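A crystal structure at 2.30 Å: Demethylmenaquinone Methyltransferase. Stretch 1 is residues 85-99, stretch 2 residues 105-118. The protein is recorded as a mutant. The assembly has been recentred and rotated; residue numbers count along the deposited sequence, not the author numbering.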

# COMPACT_ATOMS: atom_id res chain seq x y z
N GLY A 85 -27.75 7.63 7.24
CA GLY A 85 -27.45 8.66 6.26
C GLY A 85 -26.03 9.19 6.12
O GLY A 85 -25.77 10.08 5.32
N TRP A 86 -25.11 8.66 6.90
CA TRP A 86 -23.74 9.12 6.82
C TRP A 86 -23.24 9.03 5.38
O TRP A 86 -23.52 8.07 4.66
CB TRP A 86 -22.84 8.30 7.75
CG TRP A 86 -23.14 8.56 9.17
CD1 TRP A 86 -24.16 8.02 9.90
CD2 TRP A 86 -22.52 9.53 10.01
NE1 TRP A 86 -24.22 8.60 11.14
CE2 TRP A 86 -23.22 9.53 11.24
CE3 TRP A 86 -21.44 10.40 9.85
CZ2 TRP A 86 -22.88 10.37 12.29
CZ3 TRP A 86 -21.10 11.24 10.90
CH2 TRP A 86 -21.82 11.22 12.12
N ALA A 87 -22.49 10.05 4.96
CA ALA A 87 -21.94 10.07 3.61
C ALA A 87 -20.67 9.22 3.58
O ALA A 87 -20.34 8.62 2.55
CB ALA A 87 -21.61 11.50 3.20
N GLY A 88 -19.99 9.15 4.71
CA GLY A 88 -18.77 8.36 4.78
C GLY A 88 -18.09 8.38 6.14
O GLY A 88 -18.42 9.17 7.02
N VAL A 89 -17.12 7.48 6.29
CA VAL A 89 -16.35 7.34 7.51
C VAL A 89 -14.87 7.24 7.13
O VAL A 89 -14.51 6.49 6.21
CB VAL A 89 -16.72 6.05 8.28
CG1 VAL A 89 -16.12 6.09 9.70
CG2 VAL A 89 -18.24 5.89 8.32
N VAL A 90 -14.03 8.00 7.81
CA VAL A 90 -12.59 7.94 7.55
C VAL A 90 -11.94 7.46 8.84
O VAL A 90 -12.08 8.09 9.88
CB VAL A 90 -12.01 9.30 7.19
CG1 VAL A 90 -10.50 9.22 7.21
CG2 VAL A 90 -12.50 9.71 5.81
N VAL A 91 -11.24 6.34 8.77
CA VAL A 91 -10.62 5.79 9.96
C VAL A 91 -9.10 5.84 9.95
O VAL A 91 -8.45 5.20 9.11
CB VAL A 91 -11.06 4.32 10.19
CG1 VAL A 91 -10.44 3.77 11.46
CG2 VAL A 91 -12.57 4.23 10.26
N HIS A 92 -8.53 6.62 10.86
CA HIS A 92 -7.08 6.66 10.99
C HIS A 92 -6.86 5.49 11.93
O HIS A 92 -6.71 5.67 13.14
CB HIS A 92 -6.60 7.94 11.66
CG HIS A 92 -5.10 8.04 11.72
ND1 HIS A 92 -4.42 8.47 12.84
CD2 HIS A 92 -4.15 7.78 10.79
CE1 HIS A 92 -3.13 8.47 12.60
NE2 HIS A 92 -2.94 8.05 11.36
N GLY A 93 -6.88 4.29 11.35
CA GLY A 93 -6.74 3.07 12.11
C GLY A 93 -7.29 1.93 11.28
O GLY A 93 -7.30 2.02 10.04
N ALA A 94 -7.78 0.87 11.92
CA ALA A 94 -8.27 -0.28 11.18
C ALA A 94 -9.76 -0.58 11.28
O ALA A 94 -10.45 -0.07 12.17
CB ALA A 94 -7.46 -1.52 11.57
N VAL A 95 -10.22 -1.40 10.34
CA VAL A 95 -11.61 -1.83 10.23
C VAL A 95 -11.61 -3.35 9.99
O VAL A 95 -10.53 -3.95 9.94
CB VAL A 95 -12.33 -1.12 9.04
CG1 VAL A 95 -12.26 0.40 9.20
CG2 VAL A 95 -11.71 -1.55 7.71
N ARG A 96 -12.78 -3.98 9.88
CA ARG A 96 -12.86 -5.41 9.59
C ARG A 96 -14.13 -5.79 8.80
O ARG A 96 -15.02 -4.97 8.62
CB ARG A 96 -12.73 -6.26 10.87
CG ARG A 96 -13.91 -6.25 11.81
CD ARG A 96 -13.61 -7.13 13.00
NE ARG A 96 -14.82 -7.45 13.76
CZ ARG A 96 -14.93 -8.50 14.57
NH1 ARG A 96 -13.90 -9.34 14.72
NH2 ARG A 96 -16.07 -8.72 15.20
N ASP A 97 -14.20 -7.04 8.33
CA ASP A 97 -15.32 -7.54 7.52
C ASP A 97 -15.26 -6.86 6.16
O ASP A 97 -16.28 -6.50 5.59
CB ASP A 97 -16.69 -7.25 8.13
CG ASP A 97 -16.82 -7.74 9.56
OD1 ASP A 97 -16.12 -8.69 9.97
OD2 ASP A 97 -17.66 -7.16 10.28
N THR A 98 -14.06 -6.69 5.65
CA THR A 98 -13.87 -6.05 4.36
C THR A 98 -14.87 -6.50 3.29
O THR A 98 -15.38 -5.66 2.54
CB THR A 98 -12.44 -6.26 3.85
OG1 THR A 98 -12.07 -7.62 4.02
CG2 THR A 98 -11.47 -5.40 4.64
N GLU A 99 -15.17 -7.79 3.20
CA GLU A 99 -16.12 -8.24 2.19
C GLU A 99 -17.48 -7.56 2.39
O GLU A 99 -18.15 -7.19 1.43
CB GLU A 99 -16.31 -9.77 2.21
CG GLU A 99 -17.07 -10.28 0.96
CD GLU A 99 -17.48 -11.74 1.03
OE1 GLU A 99 -16.67 -12.59 1.48
OE2 GLU A 99 -18.62 -12.05 0.62
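Stretch 2 (105-118) PIGLLALAATPKKS

Stretch 2 runs beside stretch 1 as a parallel β neighbour: the axes of strands 88-92 and 107-110 diverge by 1° and approach to 4.6 Å. CA-CA distances fix the register, Gly88 to Gly107 at 4.2 Å and Val90 to Leu109 at 4.8 Å. The hydrogen bonds follow the parallel pattern, in which one residue gives its N to one partner and its O to another. Gly107 N donates to Ala87 O (3.2 Å, 175°) and Gly107 O accepts from Val89 N (2.9 Å); Val89 O then takes Leu109 N (3.1 Å), and Leu109 O takes Val91 N (2.7 Å).

At Gly93 the ladder slips. Leu111 N, 3.7 Å from Val91 O, bonds instead to Gly93 O (2.9 Å, 155°), while Val91 O receives a weak bond from Gly93 N (2.9 Å) and a CA-H...O contact from Ala110 CA (3.3 Å). Pairing resumes as Val95 N donates to Ala112 O (3.0 Å) and Val95 O accepts Thr114 N (2.9 Å).

Side chains pack alongside: Val89 CG2 lies 3.5 Å from Leu108 CD2, and Val95 CG1 lies 3.5 Å from Ala110 CB. Beyond the ladder, Arg96 NH1 reaches Pro115 O (2.7 Å, 147°), which lies near the guanidinium plane, whereas Lys117 N sits over one face. Arg96 NH2 and Lys117 NZ, like charges, are 4.2 Å apart.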

# COMPACT_ATOMS: atom_id res chain seq x y z
N PRO A 105 -23.14 1.14 0.38
CA PRO A 105 -22.97 2.35 -0.45
C PRO A 105 -22.64 3.64 0.29
O PRO A 105 -23.40 4.60 0.25
CB PRO A 105 -24.29 2.43 -1.23
CG PRO A 105 -25.28 1.86 -0.26
CD PRO A 105 -24.54 0.69 0.38
N ILE A 106 -21.49 3.63 0.96
CA ILE A 106 -20.98 4.79 1.68
C ILE A 106 -19.47 4.75 1.51
O ILE A 106 -18.91 3.72 1.13
CB ILE A 106 -21.26 4.74 3.21
CG1 ILE A 106 -20.59 3.52 3.83
CG2 ILE A 106 -22.75 4.77 3.46
CD1 ILE A 106 -20.68 3.48 5.34
N GLY A 107 -18.82 5.87 1.77
CA GLY A 107 -17.38 5.92 1.67
C GLY A 107 -16.79 5.35 2.94
O GLY A 107 -17.31 5.62 4.03
N LEU A 108 -15.74 4.55 2.82
CA LEU A 108 -15.08 3.96 3.98
C LEU A 108 -13.56 3.79 3.78
O LEU A 108 -13.11 2.87 3.09
CB LEU A 108 -15.70 2.60 4.33
CG LEU A 108 -17.16 2.62 4.78
CD1 LEU A 108 -17.63 1.20 5.04
CD2 LEU A 108 -17.30 3.47 6.04
N LEU A 109 -12.79 4.68 4.39
CA LEU A 109 -11.34 4.64 4.30
C LEU A 109 -10.73 4.21 5.62
O LEU A 109 -11.24 4.53 6.70
CB LEU A 109 -10.78 6.02 3.93
CG LEU A 109 -11.38 6.72 2.72
CD1 LEU A 109 -10.64 8.06 2.45
CD2 LEU A 109 -11.28 5.79 1.52
N ALA A 110 -9.64 3.46 5.54
CA ALA A 110 -8.95 3.00 6.72
C ALA A 110 -7.53 2.68 6.29
O ALA A 110 -7.25 2.58 5.10
CB ALA A 110 -9.63 1.76 7.28
N LEU A 111 -6.63 2.54 7.26
CA LEU A 111 -5.24 2.23 6.96
C LEU A 111 -5.11 0.75 6.64
O LEU A 111 -4.24 0.34 5.87
CB LEU A 111 -4.35 2.60 8.15
CG LEU A 111 -4.29 4.10 8.48
CD1 LEU A 111 -3.50 4.32 9.76
CD2 LEU A 111 -3.68 4.86 7.31
N ALA A 112 -5.99 -0.06 7.23
CA ALA A 112 -5.95 -1.49 7.01
C ALA A 112 -7.08 -2.22 7.69
O ALA A 112 -7.79 -1.66 8.53
CB ALA A 112 -4.62 -2.05 7.51
N ALA A 113 -7.27 -3.47 7.28
CA ALA A 113 -8.27 -4.32 7.90
C ALA A 113 -7.51 -5.17 8.94
O ALA A 113 -6.31 -5.42 8.79
CB ALA A 113 -8.94 -5.22 6.85
N THR A 114 -8.20 -5.61 9.98
CA THR A 114 -7.59 -6.43 11.02
C THR A 114 -8.72 -7.29 11.58
O THR A 114 -9.89 -6.86 11.60
CB THR A 114 -6.96 -5.54 12.13
OG1 THR A 114 -5.89 -6.25 12.77
CG2 THR A 114 -8.01 -5.18 13.19
N PRO A 115 -8.41 -8.51 12.06
CA PRO A 115 -9.39 -9.46 12.61
C PRO A 115 -10.05 -9.20 13.96
O PRO A 115 -11.23 -9.47 14.12
CB PRO A 115 -8.61 -10.78 12.63
CG PRO A 115 -7.54 -10.60 11.59
CD PRO A 115 -7.11 -9.17 11.88
N LYS A 116 -9.28 -8.70 14.93
CA LYS A 116 -9.81 -8.46 16.27
C LYS A 116 -10.76 -7.30 16.43
O LYS A 116 -10.54 -6.21 15.90
CB LYS A 116 -8.68 -8.29 17.29
CG LYS A 116 -8.01 -9.57 17.71
CD LYS A 116 -7.42 -9.44 19.09
CE LYS A 116 -7.03 -10.80 19.63
NZ LYS A 116 -6.56 -10.74 21.04
N LYS A 117 -11.82 -7.53 17.20
CA LYS A 117 -12.81 -6.51 17.48
C LYS A 117 -12.24 -5.59 18.57
O LYS A 117 -11.36 -6.00 19.33
CB LYS A 117 -14.11 -7.16 17.95
CG LYS A 117 -14.00 -7.91 19.27
CD LYS A 117 -15.23 -8.75 19.51
CE LYS A 117 -16.49 -7.93 19.30
NZ LYS A 117 -17.69 -8.77 19.05
N SER A 118 -12.74 -4.37 18.64
CA SER A 118 -12.31 -3.38 19.63
C SER A 118 -13.08 -3.55 20.93
O SER A 118 -14.15 -4.15 20.97
CB SER A 118 -12.54 -1.96 19.10
OG SER A 118 -11.62 -1.61 18.09